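Local coordinates for protein methylaspartate ammonia-lyase (Citrobacter amalonaticus, PDB 1KKO) that catalyses the reversible, magnesium-dependent anti elimination of ammonia from L-threo-3-methylaspartate to give mesaconate, as a homodimer of the enolase superfamily, at residues Ile179-Met184 and Asp190-Ala195; Ile185-Asp190 and Met389-Gly394; Glu209-Tyr214 and Leu235-Tyr240; Asp220-Leu225 and Pro229-Thr234. One frame throughout, in Å; residues are numbered along the deposited sequence.

Interactions 1, 3 and 4 belong to the barrel wall, where helices 179-186 and 209-225 pack against strands 191-194 and 234-238 or the loop before the latter. Their contacts are apolar, with no hydrogen bond between the segments. Interactions 1 and 3 are buried near the catalytic ends of these neighbouring strands, whereas interaction 4 lies farther out, where helix 209-225 ends, away from the known sites. Interaction 2 is also buried but differs in chemistry: it ties the end of helix 179-186 to the start of helix 392-410 through a salt bridge and packing on an aromatic ring at the subunit interface. Interactions 1 and 2 share that first helix and Asp190; interactions 3 and 4 share helix 209-225.

Interaction 1: Ile179-Met184 and Asp190-Ala195; sequences IAVDKM and DVLPHA
The pyrrolidine ring of Pro193 is touched along its CA, CB and CG side by two helix residues, Val181 and Met184. Val181 lies beside the ring, pointing the same way, with its CG2 3.7 Å from Pro193 CB. Met184, a selenomethionine in this crystal, brings its SE to 4.0 Å from Pro193 CB, while the hydroxyphenyl group of Tyr214 packs against the ring as well. Met184 and Leu192 contribute the largest share of the surface. Their side chains overlap lengthwise with their ends reversed, Met184 SE coming 3.6 Å from Leu192 CB and Met184 CB 3.9 Å from Leu192 CD1. Met184 can do this because its CG stands beside its own backbone N (chi1 -75°) and the chain then runs extended, carrying its end, SE here in place of sulfur, to the strand. The short branched Val181 suits the closer part of the interface, where its CA is 6.3 Å from that of Pro193. Helix 179-184 and strand 191-194 run nearly antiparallel, at 166°, as expected where a barrel helix leads into the next strand. The peptide bond between Leu192 and Pro193 is cis, and Pro193 is followed by His194, assigned as the transition-state stabiliser, whose side chain leads away from the helix. Four buried apolar side chains thus meet with no hydrogen bond between the segments, and the contact rests on close fit and the exclusion of water.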
loop_
_atom_site.group_PDB
_atom_site.type_symbol
_atom_site.label_atom_id
_atom_site.label_comp_id
_atom_site.label_asym_id
_atom_site.label_seq_id
_atom_site.Cartn_x
_atom_site.Cartn_y
_atom_site.Cartn_z
ATOM N N ILE A 179 -12.449 -12.571 -5.507
ATOM C CA ILE A 179 -11.690 -12.544 -4.264
ATOM C C ILE A 179 -11.693 -11.153 -3.624
ATOM O O ILE A 179 -11.835 -11.034 -2.411
ATOM C CB ILE A 179 -10.240 -13.002 -4.501
ATOM C CG1 ILE A 179 -10.200 -14.493 -4.870
ATOM C CG2 ILE A 179 -9.390 -12.691 -3.283
ATOM C CD1 ILE A 179 -10.817 -15.412 -3.849
ATOM N N ALA A 180 -11.545 -10.100 -4.425
ATOM C CA ALA A 180 -11.472 -8.763 -3.850
ATOM C C ALA A 180 -12.779 -8.361 -3.189
ATOM O O ALA A 180 -12.780 -7.608 -2.215
ATOM C CB ALA A 180 -11.058 -7.751 -4.894
ATOM N N VAL A 181 -13.898 -8.860 -3.707
ATOM C CA VAL A 181 -15.196 -8.582 -3.110
ATOM C C VAL A 181 -15.244 -9.135 -1.687
ATOM O O VAL A 181 -15.719 -8.470 -0.765
ATOM C CB VAL A 181 -16.339 -9.138 -3.984
ATOM C CG1 VAL A 181 -17.651 -9.239 -3.213
ATOM C CG2 VAL A 181 -16.522 -8.251 -5.196
ATOM N N ASP A 182 -14.739 -10.348 -1.498
ATOM C CA ASP A 182 -14.705 -10.935 -0.159
ATOM C C ASP A 182 -13.884 -10.066 0.788
ATOM O O ASP A 182 -14.297 -9.817 1.922
ATOM C CB ASP A 182 -14.100 -12.334 -0.179
ATOM C CG ASP A 182 -14.967 -13.341 -0.887
ATOM O OD1 ASP A 182 -16.123 -13.015 -1.230
ATOM O OD2 ASP A 182 -14.543 -14.494 -1.144
ATOM N N LYS A 183 -12.721 -9.610 0.321
ATOM C CA LYS A 183 -11.879 -8.723 1.113
ATOM C C LYS A 183 -12.643 -7.477 1.520
ATOM O O LYS A 183 -12.609 -7.049 2.667
ATOM C CB LYS A 183 -10.661 -8.276 0.307
ATOM C CG LYS A 183 -9.605 -9.315 0.045
ATOM C CD LYS A 183 -8.443 -8.610 -0.636
ATOM C CE LYS A 183 -7.244 -9.489 -0.915
ATOM N NZ LYS A 183 -6.236 -8.675 -1.671
HETATM N N MSE A 184 -13.345 -6.902 0.558
HETATM C CA MSE A 184 -14.076 -5.664 0.777
HETATM C C MSE A 184 -15.232 -5.841 1.750
HETATM O O MSE A 184 -15.492 -4.964 2.568
HETATM C CB MSE A 184 -14.544 -5.109 -0.553
HETATM C CG MSE A 184 -13.397 -4.479 -1.304
HETATM SE SE MSE A 184 -13.854 -3.911 -3.083
HETATM C CE MSE A 184 -12.166 -4.093 -3.949
ATOM N N ASP A 190 -17.550 0.801 1.944
ATOM C CA ASP A 190 -18.807 1.502 1.670
ATOM C C ASP A 190 -19.336 1.310 0.252
ATOM O O ASP A 190 -20.548 1.256 0.046
ATOM C CB ASP A 190 -18.651 3.007 1.891
ATOM C CG ASP A 190 -18.066 3.360 3.238
ATOM O OD1 ASP A 190 -18.608 2.921 4.277
ATOM O OD2 ASP A 190 -17.073 4.102 3.340
ATOM N N VAL A 191 -18.433 1.267 -0.726
ATOM C CA VAL A 191 -18.793 1.202 -2.132
ATOM C C VAL A 191 -17.835 0.222 -2.804
ATOM O O VAL A 191 -16.634 0.248 -2.527
ATOM C CB VAL A 191 -18.672 2.587 -2.796
ATOM C CG1 VAL A 191 -19.246 2.547 -4.216
ATOM C CG2 VAL A 191 -19.364 3.668 -1.961
ATOM N N LEU A 192 -18.333 -0.609 -3.712
ATOM C CA LEU A 192 -17.500 -1.646 -4.294
ATOM C C LEU A 192 -18.162 -2.159 -5.552
ATOM O O LEU A 192 -19.366 -1.962 -5.726
ATOM C CB LEU A 192 -17.316 -2.797 -3.295
ATOM C CG LEU A 192 -18.514 -3.706 -3.018
ATOM C CD1 LEU A 192 -18.047 -4.977 -2.326
ATOM C CD2 LEU A 192 -19.617 -3.018 -2.222
ATOM N N PRO A 193 -17.447 -2.903 -6.391
ATOM C CA PRO A 193 -16.028 -3.245 -6.302
ATOM C C PRO A 193 -15.240 -2.853 -7.555
ATOM O O PRO A 193 -14.115 -3.339 -7.720
ATOM C CB PRO A 193 -16.106 -4.759 -6.287
ATOM C CG PRO A 193 -17.157 -5.001 -7.383
ATOM C CD PRO A 193 -18.107 -3.802 -7.345
ATOM N N HIS A 194 -15.831 -2.016 -8.408
ATOM C CA HIS A 194 -15.271 -1.598 -9.689
ATOM C C HIS A 194 -15.347 -2.718 -10.752
ATOM O O HIS A 194 -16.000 -2.540 -11.796
ATOM C CB HIS A 194 -13.863 -1.013 -9.520
ATOM C CG HIS A 194 -13.280 -0.492 -10.788
ATOM N ND1 HIS A 194 -13.162 0.848 -11.087
ATOM C CD2 HIS A 194 -12.769 -1.163 -11.845
ATOM C CE1 HIS A 194 -12.603 0.972 -12.279
ATOM N NE2 HIS A 194 -12.338 -0.232 -12.750
ATOM N N ALA A 195 -14.670 -3.838 -10.487
ATOM C CA ALA A 195 -14.767 -5.076 -11.271
ATOM C C ALA A 195 -14.110 -5.089 -12.638
ATOM O O ALA A 195 -14.140 -6.119 -13.310
ATOM C CB ALA A 195 -16.215 -5.524 -11.372
#

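Interaction 2: Ile185-Asp190 and Met389-Gly394; sequences ILKGVD and MGFDEG
Four oxygens surround Lys187 NZ, more than its three hydrogens can each serve with a straight bond: Asp392 OD1 at 2.9 Å in a salt bridge, a water at 2.8 Å, and the carbonyls of Ser13 and Phe15 of the second subunit. The same water donates to Asp392 O, 2.7 Å away, and so bridges the lysine to the backbone of the aspartate. The ammonium group meets Asp392 OD1 from above the carboxylate, 37° out of its plane; this oxygen also bonds Tyr16 OH of the second subunit, while OD2 pairs with Lys183. Such a dense set of partners would probably keep the buried lysine charged. Its extended chain reaches Asp392, passing obliquely by the Phe391 ring. Val189 completes the apolar part: its CG2 sits at the edge of that ring, 3.4 Å from Phe391 CZ. Val189 is brought there by a Schellman motif, in which Gly188 adopts positive phi and Val189 N bonds Met184 O. Phe391 is the N-cap residue of helix 392-410. The contact thus joins the end of helix 179-186 to the start of helix 392-410, on the side of the barrel that faces the second subunit and just ahead of strand 191-194.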
loop_
_atom_site.group_PDB
_atom_site.type_symbol
_atom_site.label_atom_id
_atom_site.label_comp_id
_atom_site.label_asym_id
_atom_site.label_seq_id
_atom_site.Cartn_x
_atom_site.Cartn_y
_atom_site.Cartn_z
ATOM N N ILE A 185 -15.908 -6.983 1.678
ATOM C CA ILE A 185 -16.980 -7.268 2.631
ATOM C C ILE A 185 -16.381 -7.441 4.030
ATOM O O ILE A 185 -16.886 -6.883 5.008
ATOM C CB ILE A 185 -17.769 -8.528 2.225
ATOM C CG1 ILE A 185 -18.533 -8.283 0.926
ATOM C CG2 ILE A 185 -18.702 -8.953 3.348
ATOM C CD1 ILE A 185 -18.965 -9.547 0.225
ATOM N N LEU A 186 -15.282 -8.187 4.127
ATOM C CA LEU A 186 -14.624 -8.384 5.421
ATOM C C LEU A 186 -14.226 -7.065 6.051
ATOM O O LEU A 186 -14.216 -6.944 7.270
ATOM C CB LEU A 186 -13.383 -9.270 5.304
ATOM C CG LEU A 186 -13.643 -10.761 5.110
ATOM C CD1 LEU A 186 -12.365 -11.531 4.862
ATOM C CD2 LEU A 186 -14.375 -11.314 6.323
ATOM N N LYS A 187 -13.856 -6.089 5.221
ATOM C CA LYS A 187 -13.411 -4.784 5.714
ATOM C C LYS A 187 -14.475 -3.679 5.619
ATOM O O LYS A 187 -14.157 -2.496 5.719
ATOM C CB LYS A 187 -12.091 -4.397 5.043
ATOM C CG LYS A 187 -10.969 -5.318 5.520
ATOM C CD LYS A 187 -9.609 -5.006 4.959
ATOM C CE LYS A 187 -8.532 -5.829 5.651
ATOM N NZ LYS A 187 -7.182 -5.666 5.007
ATOM N N GLY A 188 -15.736 -4.089 5.455
ATOM C CA GLY A 188 -16.886 -3.199 5.513
ATOM C C GLY A 188 -16.845 -2.017 4.571
ATOM O O GLY A 188 -17.293 -0.923 4.907
ATOM N N VAL A 189 -16.362 -2.245 3.360
ATOM C CA VAL A 189 -16.168 -1.145 2.426
ATOM C C VAL A 189 -17.501 -0.524 2.007
ATOM O O VAL A 189 -18.475 -1.231 1.749
ATOM C CB VAL A 189 -15.322 -1.606 1.234
ATOM C CG1 VAL A 189 -15.169 -0.514 0.201
ATOM C CG2 VAL A 189 -13.952 -2.033 1.730
ATOM N N ASP A 190 -17.550 0.801 1.944
ATOM C CA ASP A 190 -18.807 1.502 1.670
ATOM C C ASP A 190 -19.336 1.310 0.252
ATOM O O ASP A 190 -20.548 1.256 0.046
ATOM C CB ASP A 190 -18.651 3.007 1.891
ATOM C CG ASP A 190 -18.066 3.360 3.238
ATOM O OD1 ASP A 190 -18.608 2.921 4.277
ATOM O OD2 ASP A 190 -17.073 4.102 3.340
HETATM N N MSE A 389 -3.421 -2.133 -6.535
HETATM C CA MSE A 389 -4.429 -3.107 -6.929
HETATM C C MSE A 389 -4.628 -4.185 -5.876
HETATM O O MSE A 389 -5.456 -5.067 -6.056
HETATM C CB MSE A 389 -4.107 -3.713 -8.293
HETATM C CG MSE A 389 -4.441 -2.760 -9.436
HETATM SE SE MSE A 389 -6.343 -2.308 -9.475
HETATM C CE MSE A 389 -6.584 -1.935 -11.303
ATOM N N GLY A 390 -3.911 -4.115 -4.760
ATOM C CA GLY A 390 -4.093 -5.096 -3.707
ATOM C C GLY A 390 -5.296 -4.840 -2.827
ATOM O O GLY A 390 -5.726 -5.735 -2.094
ATOM N N PHE A 391 -5.831 -3.621 -2.916
ATOM C CA PHE A 391 -6.962 -3.114 -2.134
ATOM C C PHE A 391 -6.642 -2.907 -0.649
ATOM O O PHE A 391 -6.891 -1.835 -0.094
ATOM C CB PHE A 391 -8.238 -3.960 -2.292
ATOM C CG PHE A 391 -9.221 -3.715 -1.192
ATOM C CD1 PHE A 391 -9.351 -4.626 -0.158
ATOM C CD2 PHE A 391 -9.950 -2.531 -1.125
ATOM C CE1 PHE A 391 -10.185 -4.380 0.886
ATOM C CE2 PHE A 391 -10.789 -2.300 -0.057
ATOM C CZ PHE A 391 -10.898 -3.229 0.938
ATOM N N ASP A 392 -6.085 -3.916 0.001
ATOM C CA ASP A 392 -5.859 -3.827 1.443
ATOM C C ASP A 392 -4.991 -2.640 1.800
ATOM O O ASP A 392 -5.252 -1.915 2.773
ATOM C CB ASP A 392 -5.191 -5.100 1.955
ATOM C CG ASP A 392 -5.978 -6.319 1.665
ATOM O OD1 ASP A 392 -7.099 -6.441 2.219
ATOM O OD2 ASP A 392 -5.537 -7.196 0.879
ATOM N N GLU A 393 -3.927 -2.466 1.029
ATOM C CA GLU A 393 -2.972 -1.405 1.281
ATOM C C GLU A 393 -3.614 -0.038 1.099
ATOM O O GLU A 393 -3.439 0.847 1.925
ATOM C CB GLU A 393 -1.764 -1.563 0.372
ATOM C CG GLU A 393 -0.987 -2.859 0.579
ATOM C CD GLU A 393 -1.389 -4.004 -0.339
ATOM O OE1 GLU A 393 -0.474 -4.737 -0.780
ATOM O OE2 GLU A 393 -2.593 -4.209 -0.594
ATOM N N GLY A 394 -4.341 0.145 0.007
ATOM C CA GLY A 394 -5.014 1.415 -0.224
ATOM C C GLY A 394 -6.024 1.709 0.866
ATOM O O GLY A 394 -6.183 2.863 1.259
HETATM O O HOH W 1 -6.818 -2.858 4.778
#

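Interaction 3: Glu209-Tyr214 and Leu235-Tyr240; sequences EKLREY and LHIDVY
Leu211 and Ile237 bury the most surface here, their side chains running alongside each other head to tail, so that Leu211 CD1 lies 4.1 Å from Ile237 CG2. The leucine's CG stands opposite its backbone N (chi1 175°), which sends the forked end toward the strand; its other methyl, CD2, reaches Val239 CG1 at 4.0 Å, crossing that side chain at about a right angle. One leucine therefore bridges Ile237 of the strand and Val239 just beyond it; beta-branched residues favour extended backbone, which suits Ile237. Tyr214, one turn on, adds its ring: Ile237 CD1 lies at the edge, 4.2 Å from Tyr214 CD2, while the hydroxyl bonds the carbonyl of Arg177. Asp238, between Ile237 and Val239 in sequence, is a magnesium ligand whose OD1 accepts from Tyr240 N in an Asx turn. Helix 209-225 thus covers the outer side of strand 234-238, which lies between strands 191-194 and 270-273 in the barrel, and Pro193 of the former strand continues the apolar layer.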
loop_
_atom_site.group_PDB
_atom_site.type_symbol
_atom_site.label_atom_id
_atom_site.label_comp_id
_atom_site.label_asym_id
_atom_site.label_seq_id
_atom_site.Cartn_x
_atom_site.Cartn_y
_atom_site.Cartn_z
ATOM N N GLU A 209 -24.984 -10.339 -20.592
ATOM C CA GLU A 209 -25.375 -11.421 -19.699
ATOM C C GLU A 209 -24.323 -11.738 -18.627
ATOM O O GLU A 209 -24.671 -12.102 -17.506
ATOM C CB GLU A 209 -25.711 -12.688 -20.505
ATOM C CG GLU A 209 -24.524 -13.436 -21.110
ATOM C CD GLU A 209 -23.968 -12.805 -22.374
ATOM O OE1 GLU A 209 -24.480 -11.759 -22.803
ATOM O OE2 GLU A 209 -23.000 -13.357 -22.936
ATOM N N LYS A 210 -23.049 -11.628 -18.978
ATOM C CA LYS A 210 -21.996 -11.898 -18.002
ATOM C C LYS A 210 -22.043 -10.850 -16.881
ATOM O O LYS A 210 -22.018 -11.192 -15.703
ATOM C CB LYS A 210 -20.627 -11.969 -18.674
ATOM C CG LYS A 210 -20.418 -13.274 -19.465
ATOM C CD LYS A 210 -19.281 -13.183 -20.452
ATOM C CE LYS A 210 -19.362 -14.295 -21.506
ATOM N NZ LYS A 210 -18.429 -15.415 -21.220
ATOM N N LEU A 211 -22.154 -9.578 -17.244
ATOM C CA LEU A 211 -22.237 -8.540 -16.226
ATOM C C LEU A 211 -23.499 -8.724 -15.397
ATOM O O LEU A 211 -23.490 -8.528 -14.190
ATOM C CB LEU A 211 -22.192 -7.148 -16.846
ATOM C CG LEU A 211 -22.396 -6.020 -15.835
ATOM C CD1 LEU A 211 -21.357 -6.077 -14.723
ATOM C CD2 LEU A 211 -22.333 -4.694 -16.555
ATOM N N ARG A 212 -24.600 -9.109 -16.034
ATOM C CA ARG A 212 -25.832 -9.339 -15.296
ATOM C C ARG A 212 -25.619 -10.392 -14.211
ATOM O O ARG A 212 -26.000 -10.206 -13.053
ATOM C CB ARG A 212 -26.938 -9.805 -16.236
ATOM C CG ARG A 212 -28.224 -10.106 -15.512
ATOM C CD ARG A 212 -29.330 -10.615 -16.409
ATOM N NE ARG A 212 -29.499 -9.714 -17.532
ATOM C CZ ARG A 212 -30.054 -8.516 -17.453
ATOM N NH1 ARG A 212 -30.532 -8.059 -16.298
ATOM N NH2 ARG A 212 -30.134 -7.768 -18.540
ATOM N N GLU A 213 -24.985 -11.488 -14.603
ATOM C CA GLU A 213 -24.721 -12.591 -13.699
ATOM C C GLU A 213 -23.732 -12.170 -12.611
ATOM O O GLU A 213 -23.843 -12.600 -11.466
ATOM C CB GLU A 213 -24.240 -13.803 -14.496
ATOM C CG GLU A 213 -25.312 -14.256 -15.483
ATOM C CD GLU A 213 -25.124 -15.661 -16.008
ATOM O OE1 GLU A 213 -24.844 -16.566 -15.196
ATOM O OE2 GLU A 213 -25.280 -15.861 -17.238
ATOM N N TYR A 214 -22.786 -11.308 -12.968
ATOM C CA TYR A 214 -21.839 -10.804 -11.981
ATOM C C TYR A 214 -22.518 -9.927 -10.920
ATOM O O TYR A 214 -22.222 -10.045 -9.728
ATOM C CB TYR A 214 -20.706 -10.033 -12.651
ATOM C CG TYR A 214 -19.745 -9.497 -11.615
ATOM C CD1 TYR A 214 -18.859 -10.349 -10.966
ATOM C CD2 TYR A 214 -19.761 -8.159 -11.239
ATOM C CE1 TYR A 214 -18.007 -9.882 -9.996
ATOM C CE2 TYR A 214 -18.903 -7.687 -10.278
ATOM C CZ TYR A 214 -18.036 -8.551 -9.651
ATOM O OH TYR A 214 -17.185 -8.061 -8.681
ATOM N N LEU A 235 -23.102 -0.402 -4.929
ATOM C CA LEU A 235 -22.384 -1.088 -5.994
ATOM C C LEU A 235 -21.993 -0.083 -7.065
ATOM O O LEU A 235 -22.799 0.742 -7.482
ATOM C CB LEU A 235 -23.247 -2.191 -6.595
ATOM C CG LEU A 235 -23.863 -3.157 -5.581
ATOM C CD1 LEU A 235 -24.603 -4.258 -6.331
ATOM C CD2 LEU A 235 -22.800 -3.728 -4.650
ATOM N N HIS A 236 -20.742 -0.149 -7.502
ATOM C CA HIS A 236 -20.214 0.781 -8.495
ATOM C C HIS A 236 -19.300 -0.061 -9.367
ATOM O O HIS A 236 -18.308 -0.622 -8.897
ATOM C CB HIS A 236 -19.488 1.904 -7.759
ATOM C CG HIS A 236 -18.828 2.936 -8.618
ATOM N ND1 HIS A 236 -18.669 4.235 -8.190
ATOM C CD2 HIS A 236 -18.220 2.858 -9.824
ATOM C CE1 HIS A 236 -17.991 4.912 -9.098
ATOM N NE2 HIS A 236 -17.700 4.100 -10.099
ATOM N N ILE A 237 -19.679 -0.191 -10.632
ATOM C CA ILE A 237 -18.973 -1.028 -11.584
ATOM C C ILE A 237 -18.596 -0.197 -12.798
ATOM O O ILE A 237 -19.416 0.548 -13.321
ATOM C CB ILE A 237 -19.867 -2.221 -11.982
ATOM C CG1 ILE A 237 -20.092 -3.133 -10.764
ATOM C CG2 ILE A 237 -19.259 -2.987 -13.156
ATOM C CD1 ILE A 237 -21.189 -4.180 -10.944
ATOM N N ASP A 238 -17.335 -0.311 -13.215
ATOM C CA ASP A 238 -16.797 0.429 -14.353
ATOM C C ASP A 238 -16.729 -0.503 -15.550
ATOM O O ASP A 238 -16.073 -1.560 -15.506
ATOM C CB ASP A 238 -15.396 0.944 -14.021
ATOM C CG ASP A 238 -14.853 1.950 -15.032
ATOM O OD1 ASP A 238 -15.384 2.103 -16.172
ATOM O OD2 ASP A 238 -13.846 2.640 -14.723
ATOM N N VAL A 239 -17.399 -0.101 -16.623
ATOM C CA VAL A 239 -17.508 -0.939 -17.813
ATOM C C VAL A 239 -16.723 -0.462 -19.028
ATOM O O VAL A 239 -16.852 -1.035 -20.105
ATOM C CB VAL A 239 -18.972 -1.185 -18.179
ATOM C CG1 VAL A 239 -19.715 -1.767 -16.991
ATOM C CG2 VAL A 239 -19.647 0.098 -18.640
ATOM N N TYR A 240 -15.909 0.575 -18.879
ATOM C CA TYR A 240 -14.959 0.946 -19.929
ATOM C C TYR A 240 -15.555 1.025 -21.320
ATOM O O TYR A 240 -14.933 0.590 -22.297
ATOM C CB TYR A 240 -13.769 -0.027 -19.913
ATOM C CG TYR A 240 -12.949 0.187 -18.680
ATOM C CD1 TYR A 240 -13.266 -0.466 -17.506
ATOM C CD2 TYR A 240 -11.904 1.094 -18.667
ATOM C CE1 TYR A 240 -12.548 -0.258 -16.355
ATOM C CE2 TYR A 240 -11.167 1.312 -17.513
ATOM C CZ TYR A 240 -11.504 0.635 -16.363
ATOM O OH TYR A 240 -10.789 0.849 -15.206
#

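Interaction 4: Asp220-Leu225 and Pro229-Thr234; sequences DRILSL and PRYHPT
Apolar contacts carry this meeting of a helix end with the loop that follows it. Ile222 CG2 lies 3.9 Å from Pro233 CG and 4.0 Å from Tyr231 CE2, approaching the tyrosine ring obliquely. The longer branch takes part, Ile222 CD1 coming 4.0 Å from Pro233 CG. With CG2 opposite the backbone N and CG1 beside it (chi1 -70°), both branches of the isoleucine face the loop. A second contact lies within the loop: Pro233 CD sits 3.6 Å above the centre of the Tyr231 ring, a CH-pi arrangement that probably helps fix the loop just before strand 234-238. Polar bonds are made at the margins. Tyr231 OH bonds the carbonyl of Val189, and Arg221, the residue before Ile222, pairs with Asp182 and with Asp30 of the second subunit. Pro233 restricts its own backbone and offers an apolar ring; Tyr231 serves with both ring and hydroxyl. Between these segments the contact rests on burial of apolar surface, while bonds to other parts of the fold help place the loop.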
loop_
_atom_site.group_PDB
_atom_site.type_symbol
_atom_site.label_atom_id
_atom_site.label_comp_id
_atom_site.label_asym_id
_atom_site.label_seq_id
_atom_site.Cartn_x
_atom_site.Cartn_y
_atom_site.Cartn_z
ATOM N N ASP A 220 -25.541 -11.168 -4.073
ATOM C CA ASP A 220 -25.692 -12.410 -3.308
ATOM C C ASP A 220 -24.544 -12.567 -2.302
ATOM O O ASP A 220 -24.762 -12.929 -1.148
ATOM C CB ASP A 220 -25.682 -13.634 -4.233
ATOM C CG ASP A 220 -27.054 -13.986 -4.786
ATOM O OD1 ASP A 220 -28.070 -13.497 -4.259
ATOM O OD2 ASP A 220 -27.185 -14.757 -5.755
ATOM N N ARG A 221 -23.319 -12.294 -2.749
ATOM C CA ARG A 221 -22.141 -12.476 -1.912
ATOM C C ARG A 221 -22.184 -11.548 -0.715
ATOM O O ARG A 221 -21.882 -11.949 0.407
ATOM C CB ARG A 221 -20.870 -12.213 -2.716
ATOM C CG ARG A 221 -19.608 -12.732 -2.064
ATOM C CD ARG A 221 -19.538 -14.255 -2.020
ATOM N NE ARG A 221 -18.234 -14.737 -1.590
ATOM C CZ ARG A 221 -17.958 -16.004 -1.328
ATOM N NH1 ARG A 221 -18.897 -16.939 -1.451
ATOM N NH2 ARG A 221 -16.744 -16.344 -0.933
ATOM N N ILE A 222 -22.547 -10.296 -0.966
ATOM C CA ILE A 222 -22.672 -9.301 0.091
ATOM C C ILE A 222 -23.737 -9.727 1.097
ATOM O O ILE A 222 -23.486 -9.729 2.298
ATOM C CB ILE A 222 -22.993 -7.912 -0.508
ATOM C CG1 ILE A 222 -21.775 -7.370 -1.265
ATOM C CG2 ILE A 222 -23.422 -6.941 0.583
ATOM C CD1 ILE A 222 -22.116 -6.260 -2.244
ATOM N N LEU A 223 -24.917 -10.092 0.603
ATOM C CA LEU A 223 -26.014 -10.482 1.484
ATOM C C LEU A 223 -25.697 -11.767 2.250
ATOM O O LEU A 223 -26.129 -11.927 3.392
ATOM C CB LEU A 223 -27.325 -10.607 0.698
ATOM C CG LEU A 223 -27.837 -9.283 0.112
ATOM C CD1 LEU A 223 -29.026 -9.513 -0.812
ATOM C CD2 LEU A 223 -28.196 -8.308 1.220
ATOM N N SER A 224 -24.917 -12.660 1.645
ATOM C CA SER A 224 -24.535 -13.921 2.289
ATOM C C SER A 224 -23.435 -13.762 3.346
ATOM O O SER A 224 -23.538 -14.303 4.449
ATOM C CB SER A 224 -24.054 -14.921 1.236
ATOM O OG SER A 224 -23.601 -16.121 1.841
ATOM N N LEU A 225 -22.382 -13.022 3.006
ATOM C CA LEU A 225 -21.205 -12.912 3.872
ATOM C C LEU A 225 -21.260 -11.831 4.955
ATOM O O LEU A 225 -20.548 -11.927 5.956
ATOM C CB LEU A 225 -19.949 -12.692 3.016
ATOM C CG LEU A 225 -19.314 -13.928 2.379
ATOM C CD1 LEU A 225 -20.293 -14.669 1.496
ATOM C CD2 LEU A 225 -18.076 -13.517 1.593
ATOM N N PRO A 229 -27.094 -7.182 9.083
ATOM C CA PRO A 229 -27.977 -6.648 8.042
ATOM C C PRO A 229 -27.862 -5.139 7.926
ATOM O O PRO A 229 -28.501 -4.532 7.071
ATOM C CB PRO A 229 -29.379 -7.031 8.532
ATOM C CG PRO A 229 -29.174 -8.004 9.604
ATOM C CD PRO A 229 -27.861 -7.694 10.230
ATOM N N ARG A 230 -27.054 -4.541 8.791
ATOM C CA ARG A 230 -26.810 -3.110 8.743
ATOM C C ARG A 230 -25.875 -2.762 7.580
ATOM O O ARG A 230 -25.830 -1.612 7.149
ATOM C CB ARG A 230 -26.193 -2.639 10.057
ATOM C CG ARG A 230 -27.071 -2.889 11.278
ATOM C CD ARG A 230 -26.496 -2.325 12.569
ATOM N NE ARG A 230 -25.244 -2.976 12.955
ATOM C CZ ARG A 230 -25.158 -4.180 13.514
ATOM N NH1 ARG A 230 -26.252 -4.892 13.759
ATOM N NH2 ARG A 230 -23.969 -4.677 13.827
ATOM N N TYR A 231 -25.138 -3.752 7.077
ATOM C CA TYR A 231 -24.196 -3.520 5.976
ATOM C C TYR A 231 -24.936 -3.504 4.648
ATOM O O TYR A 231 -25.354 -4.542 4.152
ATOM C CB TYR A 231 -23.097 -4.587 5.965
ATOM C CG TYR A 231 -22.038 -4.364 4.904
ATOM C CD1 TYR A 231 -21.307 -3.180 4.849
ATOM C CD2 TYR A 231 -21.780 -5.331 3.950
ATOM C CE1 TYR A 231 -20.337 -2.983 3.877
ATOM C CE2 TYR A 231 -20.821 -5.142 2.983
ATOM C CZ TYR A 231 -20.101 -3.967 2.954
ATOM O OH TYR A 231 -19.154 -3.801 1.973
ATOM N N HIS A 232 -25.049 -2.313 4.066
ATOM C CA HIS A 232 -25.835 -2.089 2.858
ATOM C C HIS A 232 -25.014 -1.197 1.932
ATOM O O HIS A 232 -25.330 -0.016 1.753
ATOM C CB HIS A 232 -27.148 -1.394 3.252
ATOM C CG HIS A 232 -28.197 -1.387 2.182
ATOM N ND1 HIS A 232 -28.431 -0.296 1.376
ATOM C CD2 HIS A 232 -29.113 -2.319 1.826
ATOM C CE1 HIS A 232 -29.425 -0.567 0.547
ATOM N NE2 HIS A 232 -29.855 -1.789 0.798
ATOM N N PRO A 233 -23.949 -1.740 1.354
ATOM C CA PRO A 233 -23.062 -0.917 0.530
ATOM C C PRO A 233 -23.655 -0.562 -0.822
ATOM O O PRO A 233 -24.648 -1.129 -1.267
ATOM C CB PRO A 233 -21.857 -1.829 0.324
ATOM C CG PRO A 233 -22.462 -3.173 0.321
ATOM C CD PRO A 233 -23.467 -3.128 1.438
ATOM N N THR A 234 -23.013 0.395 -1.471
ATOM C CA THR A 234 -23.367 0.776 -2.831
ATOM C C THR A 234 -22.504 0.012 -3.818
ATOM O O THR A 234 -21.319 -0.208 -3.567
ATOM C CB THR A 234 -23.156 2.278 -2.998
ATOM O OG1 THR A 234 -24.189 2.957 -2.282
ATOM C CG2 THR A 234 -23.308 2.738 -4.445
#